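Local coordinates for protein putative phosphomannomutase (PDB 1TUO) that probably acts as a magnesium-dependent mutase of the phosphohexose mutase family, moving a phosphate group between positions on a sugar, at residues E37-E45 / H71-V79; V95-L106 / G117-G125. All blocks are in the same frame, centred on the assembly; numbering follows the deposited sequence.

Contact 1. Residues E37-E45 / H71-V79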
# COMPACT_ATOMS: atom_id res chain seq x y z
N GLU A 37 11.99 -1.13 -23.67
CA GLU A 37 12.88 -0.31 -24.48
C GLU A 37 12.92 1.12 -23.96
O GLU A 37 13.99 1.74 -23.86
CB GLU A 37 12.41 -0.30 -25.94
CG GLU A 37 13.38 0.39 -26.90
CD GLU A 37 14.63 -0.44 -27.18
OE1 GLU A 37 15.61 0.12 -27.69
OE2 GLU A 37 14.61 -1.66 -26.90
N ALA A 38 11.75 1.66 -23.62
CA ALA A 38 11.64 3.02 -23.11
C ALA A 38 12.40 3.16 -21.80
O ALA A 38 13.17 4.10 -21.61
CB ALA A 38 10.19 3.38 -22.89
N TYR A 39 12.17 2.22 -20.90
CA TYR A 39 12.82 2.23 -19.60
C TYR A 39 14.33 2.08 -19.70
O TYR A 39 15.08 2.78 -19.02
CB TYR A 39 12.22 1.12 -18.73
CG TYR A 39 12.70 1.12 -17.30
CD1 TYR A 39 12.67 2.29 -16.53
CD2 TYR A 39 13.16 -0.05 -16.70
CE1 TYR A 39 13.07 2.29 -15.19
CE2 TYR A 39 13.56 -0.06 -15.37
CZ TYR A 39 13.52 1.10 -14.62
OH TYR A 39 13.91 1.09 -13.30
N GLY A 40 14.78 1.17 -20.56
CA GLY A 40 16.21 0.95 -20.73
C GLY A 40 16.90 2.18 -21.29
O GLY A 40 17.97 2.57 -20.82
N ARG A 41 16.29 2.79 -22.30
CA ARG A 41 16.86 3.99 -22.91
C ARG A 41 16.96 5.08 -21.86
O ARG A 41 17.96 5.81 -21.79
CB ARG A 41 15.99 4.47 -24.09
CG ARG A 41 15.93 3.48 -25.24
CD ARG A 41 15.29 4.08 -26.49
NE ARG A 41 15.12 3.08 -27.54
CZ ARG A 41 14.78 3.34 -28.80
NH1 ARG A 41 14.59 4.59 -29.19
NH2 ARG A 41 14.64 2.35 -29.67
N HIS A 42 15.92 5.20 -21.05
CA HIS A 42 15.89 6.19 -19.99
C HIS A 42 17.04 5.99 -19.00
O HIS A 42 17.72 6.94 -18.61
CB HIS A 42 14.56 6.12 -19.24
CG HIS A 42 14.55 6.91 -17.97
ND1 HIS A 42 14.59 8.29 -17.94
CD2 HIS A 42 14.47 6.51 -16.68
CE1 HIS A 42 14.53 8.71 -16.69
NE2 HIS A 42 14.46 7.65 -15.90
N LEU A 43 17.24 4.75 -18.58
CA LEU A 43 18.29 4.45 -17.62
C LEU A 43 19.70 4.62 -18.19
O LEU A 43 20.59 5.11 -17.50
CB LEU A 43 18.15 3.07 -16.95
CG LEU A 43 17.13 2.71 -15.86
CD1 LEU A 43 17.12 1.23 -15.46
CD2 LEU A 43 17.10 3.50 -14.56
N LEU A 44 19.89 4.21 -19.44
CA LEU A 44 21.20 4.34 -20.07
C LEU A 44 21.59 5.81 -20.17
O LEU A 44 22.75 6.17 -20.01
CB LEU A 44 21.18 3.70 -21.47
CG LEU A 44 21.12 2.17 -21.52
CD1 LEU A 44 20.88 1.73 -22.95
CD2 LEU A 44 22.43 1.58 -21.01
N GLU A 45 20.59 6.65 -20.43
CA GLU A 45 20.81 8.09 -20.56
C GLU A 45 21.28 8.69 -19.24
O GLU A 45 21.90 9.76 -19.21
CB GLU A 45 19.51 8.77 -21.02
CG GLU A 45 19.64 10.25 -21.40
CD GLU A 45 19.77 11.17 -20.20
OE1 GLU A 45 18.93 11.07 -19.28
OE2 GLU A 45 20.72 11.99 -20.17
N HIS A 71 15.22 -8.29 -21.64
CA HIS A 71 15.30 -7.14 -22.53
C HIS A 71 16.24 -6.06 -21.98
O HIS A 71 17.10 -5.54 -22.71
CB HIS A 71 13.90 -6.54 -22.75
CG HIS A 71 13.82 -5.57 -23.89
ND1 HIS A 71 12.93 -5.71 -24.93
CD2 HIS A 71 14.52 -4.44 -24.14
CE1 HIS A 71 13.09 -4.71 -25.78
NE2 HIS A 71 14.05 -3.93 -25.33
N LEU A 72 16.09 -5.73 -20.70
CA LEU A 72 16.95 -4.71 -20.11
C LEU A 72 18.40 -5.17 -20.12
O LEU A 72 19.30 -4.38 -20.41
CB LEU A 72 16.50 -4.40 -18.67
CG LEU A 72 15.11 -3.75 -18.56
CD1 LEU A 72 14.76 -3.56 -17.08
CD2 LEU A 72 15.11 -2.40 -19.30
N ALA A 73 18.63 -6.45 -19.83
CA ALA A 73 19.98 -7.00 -19.82
C ALA A 73 20.59 -6.92 -21.23
O ALA A 73 21.78 -6.64 -21.38
CB ALA A 73 19.95 -8.46 -19.34
N GLY A 74 19.76 -7.17 -22.24
CA GLY A 74 20.23 -7.11 -23.61
C GLY A 74 20.59 -5.70 -24.05
O GLY A 74 21.33 -5.50 -25.02
N MET A 75 20.07 -4.70 -23.33
CA MET A 75 20.35 -3.31 -23.65
C MET A 75 21.61 -2.80 -22.96
O MET A 75 22.07 -1.70 -23.26
CB MET A 75 19.16 -2.42 -23.27
CG MET A 75 17.94 -2.62 -24.14
SD MET A 75 16.59 -1.55 -23.64
CE MET A 75 17.21 0.07 -24.19
N GLY A 76 22.14 -3.58 -22.02
CA GLY A 76 23.35 -3.15 -21.33
C GLY A 76 23.22 -2.92 -19.84
O GLY A 76 24.22 -2.63 -19.16
N LEU A 77 22.01 -3.01 -19.31
CA LEU A 77 21.81 -2.82 -17.88
C LEU A 77 22.15 -4.12 -17.16
O LEU A 77 21.99 -5.20 -17.72
CB LEU A 77 20.35 -2.47 -17.56
CG LEU A 77 19.78 -1.11 -17.97
CD1 LEU A 77 20.69 -0.00 -17.44
CD2 LEU A 77 19.67 -1.01 -19.47
N LYS A 78 22.66 -4.02 -15.94
CA LYS A 78 22.93 -5.23 -15.18
C LYS A 78 21.57 -5.52 -14.57
O LYS A 78 20.92 -4.61 -14.06
CB LYS A 78 23.95 -4.98 -14.07
CG LYS A 78 24.32 -6.24 -13.30
CD LYS A 78 25.44 -5.97 -12.30
CE LYS A 78 25.93 -7.27 -11.68
NZ LYS A 78 27.11 -7.05 -10.79
N VAL A 79 21.12 -6.77 -14.61
CA VAL A 79 19.79 -7.07 -14.08
C VAL A 79 19.76 -8.19 -13.05
O VAL A 79 20.48 -9.18 -13.15
CB VAL A 79 18.81 -7.46 -15.22
CG1 VAL A 79 17.44 -7.77 -14.64
CG2 VAL A 79 18.72 -6.33 -16.23
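His-71 NE2 donates to Glu-37 OE2 across the contact over 2.8 Å, meeting the oxygen nearly along its C-O axis. The acceptor lies in the imidazole plane, while the carboxylate is turned 70° from it. The other oxygen, OE1, takes both NE and NH2 of Arg-41, which comes side-on in a salt bridge from one turn further along. Glu-37 reaches both partners because CG is anti to the backbone N (chi1 -173°) and the chain bends at chi2. His-71 ND1 is bonded to His-33, so both ring nitrogens are engaged and the ring's rotation is fixed. Without this carboxylate, as with an alanine here, His-71 NE2 and the Arg-41 guanidinium would probably lose their shared acceptor, and the arginine would be likely to swing.

Next to this polar group, Met-75 is a knob in a hole formed by Glu-37, Gly-40, Arg-41 and Leu-44, its bent tip bringing CE to 3.4 Å from Arg-41 N. Gly-40 suits the spot, since a CB there would fall 2.4 Å from Met-75 SD. The two methyls of Leu-72 divide between Gly-40 and Tyr-39: CD2 touches Gly-40 N, and Leu-72 CD1 lies 3.9 Å from Tyr-39 CD2, at the ring's edge. Leu-77 sets CD1 against Leu-43 CB at 4.0 Å and CD2 against Leu-44.

Gly-76 ends the second helix in a Schellman motif, its positive phi easiest for glycine. The segment axes cross at -38°, 9.5 Å apart. Tyr-39, Leu-43 and Leu-72 also rest on Val-51 of strand 50-55, so this is two neighbouring helices packed on a sheet, with helix 61-75 forming the beta-alpha-beta crossover from strand 50-55 to the parallel strand 78-82 in alpha/beta/alpha domain I.

Contact 2. Residues V95-L106 / G117-G125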
# COMPACT_ATOMS: atom_id res chain seq x y z
N VAL A 95 16.04 -2.81 -4.34
CA VAL A 95 16.63 -1.74 -5.13
C VAL A 95 17.63 -0.94 -4.30
O VAL A 95 18.74 -0.66 -4.75
CB VAL A 95 15.54 -0.79 -5.66
CG1 VAL A 95 16.18 0.48 -6.22
CG2 VAL A 95 14.72 -1.49 -6.74
N ARG A 96 17.23 -0.57 -3.09
CA ARG A 96 18.10 0.23 -2.24
C ARG A 96 19.25 -0.61 -1.68
O ARG A 96 20.41 -0.17 -1.65
CB ARG A 96 17.28 0.83 -1.09
CG ARG A 96 18.05 1.72 -0.14
CD ARG A 96 17.16 2.16 1.02
NE ARG A 96 17.92 2.75 2.12
CZ ARG A 96 17.01 3.53 2.73
NH1 ARG A 96 15.71 3.68 2.55
NH2 ARG A 96 17.59 3.93 3.86
N HIS A 97 18.94 -1.83 -1.26
CA HIS A 97 19.94 -2.73 -0.69
C HIS A 97 21.05 -3.08 -1.67
O HIS A 97 22.22 -3.16 -1.29
CB HIS A 97 19.26 -4.01 -0.20
CG HIS A 97 20.16 -4.91 0.58
ND1 HIS A 97 20.68 -6.08 0.06
CD2 HIS A 97 20.64 -4.82 1.84
CE1 HIS A 97 21.43 -6.67 0.97
NE2 HIS A 97 21.42 -5.93 2.07
N LEU A 98 20.69 -3.27 -2.94
CA LEU A 98 21.67 -3.62 -3.96
C LEU A 98 22.28 -2.40 -4.65
O LEU A 98 23.07 -2.53 -5.59
CB LEU A 98 21.03 -4.53 -5.01
CG LEU A 98 20.58 -5.90 -4.50
CD1 LEU A 98 19.94 -6.68 -5.63
CD2 LEU A 98 21.78 -6.67 -3.94
N LYS A 99 21.90 -1.21 -4.18
CA LYS A 99 22.38 0.05 -4.73
C LYS A 99 22.14 0.13 -6.23
O LYS A 99 23.00 0.55 -7.01
CB LYS A 99 23.88 0.23 -4.41
CG LYS A 99 24.20 -0.03 -2.95
CD LYS A 99 25.50 0.63 -2.51
CE LYS A 99 25.36 2.15 -2.48
NZ LYS A 99 25.17 2.66 -1.09
N ALA A 100 20.94 -0.27 -6.63
CA ALA A 100 20.54 -0.27 -8.03
C ALA A 100 20.10 1.11 -8.48
O ALA A 100 19.78 1.97 -7.66
CB ALA A 100 19.40 -1.27 -8.24
N ALA A 101 20.08 1.31 -9.79
CA ALA A 101 19.67 2.58 -10.37
C ALA A 101 18.15 2.68 -10.34
O ALA A 101 17.58 3.76 -10.43
CB ALA A 101 20.17 2.68 -11.80
N GLY A 102 17.50 1.53 -10.22
CA GLY A 102 16.05 1.52 -10.17
C GLY A 102 15.48 0.12 -10.13
O GLY A 102 16.23 -0.85 -10.11
N GLY A 103 14.16 0.03 -10.13
CA GLY A 103 13.51 -1.27 -10.10
C GLY A 103 12.19 -1.24 -10.85
O GLY A 103 11.59 -0.18 -11.03
N ALA A 104 11.75 -2.41 -11.30
CA ALA A 104 10.50 -2.53 -12.02
C ALA A 104 9.73 -3.67 -11.38
O ALA A 104 10.27 -4.75 -11.18
CB ALA A 104 10.76 -2.84 -13.49
N MET A 105 8.47 -3.42 -11.05
CA MET A 105 7.66 -4.45 -10.42
C MET A 105 6.43 -4.77 -11.27
O MET A 105 5.64 -3.90 -11.63
CB MET A 105 7.22 -3.95 -9.05
CG MET A 105 6.31 -4.93 -8.32
SD MET A 105 7.22 -6.31 -7.61
CE MET A 105 5.80 -7.29 -7.07
N LEU A 106 6.28 -6.05 -11.60
CA LEU A 106 5.14 -6.51 -12.37
C LEU A 106 4.03 -6.79 -11.36
O LEU A 106 4.07 -7.77 -10.62
CB LEU A 106 5.48 -7.78 -13.16
CG LEU A 106 6.13 -7.61 -14.54
CD1 LEU A 106 5.12 -6.99 -15.51
CD2 LEU A 106 7.39 -6.74 -14.44
N GLY A 117 0.49 -4.75 -14.61
CA GLY A 117 1.08 -3.47 -14.93
C GLY A 117 2.52 -3.48 -14.51
O GLY A 117 3.01 -4.48 -13.99
N VAL A 118 3.21 -2.38 -14.77
CA VAL A 118 4.59 -2.26 -14.38
C VAL A 118 4.70 -1.00 -13.53
O VAL A 118 4.27 0.08 -13.93
CB VAL A 118 5.53 -2.14 -15.60
CG1 VAL A 118 6.98 -2.10 -15.13
CG2 VAL A 118 5.32 -3.32 -16.54
N LYS A 119 5.25 -1.15 -12.33
CA LYS A 119 5.43 -0.03 -11.42
C LYS A 119 6.93 0.16 -11.20
O LYS A 119 7.62 -0.75 -10.73
CB LYS A 119 4.72 -0.30 -10.10
CG LYS A 119 3.19 -0.25 -10.21
CD LYS A 119 2.55 -0.19 -8.83
CE LYS A 119 1.06 0.09 -8.93
NZ LYS A 119 0.45 0.18 -7.57
N PHE A 120 7.41 1.35 -11.53
CA PHE A 120 8.83 1.68 -11.43
C PHE A 120 9.22 2.32 -10.10
O PHE A 120 8.45 3.10 -9.53
CB PHE A 120 9.23 2.62 -12.58
CG PHE A 120 9.06 2.01 -13.94
CD1 PHE A 120 9.91 0.99 -14.36
CD2 PHE A 120 8.05 2.44 -14.80
CE1 PHE A 120 9.76 0.40 -15.62
CE2 PHE A 120 7.89 1.85 -16.07
CZ PHE A 120 8.75 0.83 -16.47
N LYS A 121 10.42 1.99 -9.64
CA LYS A 121 10.95 2.51 -8.38
C LYS A 121 12.27 3.19 -8.69
O LYS A 121 13.00 2.74 -9.57
CB LYS A 121 11.22 1.36 -7.41
CG LYS A 121 10.10 0.33 -7.28
CD LYS A 121 8.80 0.99 -6.82
CE LYS A 121 7.71 -0.05 -6.61
NZ LYS A 121 6.45 0.59 -6.16
N ASP A 122 12.60 4.27 -7.98
CA ASP A 122 13.89 4.90 -8.23
C ASP A 122 14.91 4.40 -7.22
O ASP A 122 14.61 3.53 -6.41
CB ASP A 122 13.77 6.44 -8.23
CG ASP A 122 13.37 7.01 -6.89
OD1 ASP A 122 12.95 8.19 -6.88
OD2 ASP A 122 13.50 6.32 -5.85
N ALA A 123 16.12 4.94 -7.28
CA ALA A 123 17.20 4.51 -6.40
C ALA A 123 16.94 4.56 -4.90
O ALA A 123 17.61 3.88 -4.13
CB ALA A 123 18.46 5.29 -6.72
N THR A 124 15.97 5.37 -4.48
CA THR A 124 15.68 5.48 -3.05
C THR A 124 14.86 4.32 -2.54
O THR A 124 14.67 4.17 -1.34
CB THR A 124 14.92 6.79 -2.72
OG1 THR A 124 13.60 6.72 -3.26
CG2 THR A 124 15.64 7.98 -3.31
N GLY A 125 14.37 3.48 -3.46
CA GLY A 125 13.56 2.35 -3.06
C GLY A 125 12.12 2.74 -2.82
O GLY A 125 11.50 2.32 -1.83
O HOH W 1 20.00 2.57 -4.96
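Phe-120 stands directly across from Ala-104, in a non-hydrogen-bonded pair, and diagonally to Gly-103. Its CB is 4.0 Å from Gly-103 O, which sits at the ring's edge near CD1. CD1 and, further out, CE1 both meet Ala-104 CB obliquely, each at 4.0 Å. The ring's turn (chi2 -70°) presents one face to Val-118 CG1, two residues back on the same strand, and Ile-128 adds a contact from outside the two segments.

Lys-121 N donates to Gly-103 O at 2.8 Å and Gly-103 N returns a bond to Lys-121 O; Met-105 and Lys-119 exchange a second such pair. Strands 102-106 and 115-122 thus form a beta hairpin in the mixed sheet of domain I, with strand 50-55 bonded to the other edge of 102-106. Ala-104 and Leu-106 add small and branched apolar groups to the face of the sheet that carries Phe-120; Leu-106 CD1 lies 3.8 Å from Val-118 CG2, the two side chains alongside each other. On the other face Lys-121 bends away at chi2, and its NZ forms a salt bridge with Glu-345.

Gly-103 could not easily carry a CB, which would fall 2.4 Å from Val-95 CG2. Val-95 CG1 in turn packs 3.4 Å from Asp-122 O. Beyond it, Asp-122 OD2 accepts from both OG1 and N of Thr-124, the latter making an Asx turn, while OD1 pairs with Lys-319.

Both contacts belong to alpha/beta/alpha domain I and meet around its mixed sheet, their centres about 13 Å apart. They come in series along the chain: contact 1 closes with the start of strand 78-82, then helix 88-97 leads into contact 2. Within the sheet, strand 50-55 sits between 78-82 and 102-106, so it is shared by both, supporting the helices of contact 1 and bonding to strand 102-106 of contact 2. They also touch directly through Tyr-39, whose ring carbon CG lies 3.5 Å from Phe-120 CE1, with the planes at about 35°. Helix 29-45 of contact 1 thus packs directly on the hairpin of contact 2, largely through these two rings.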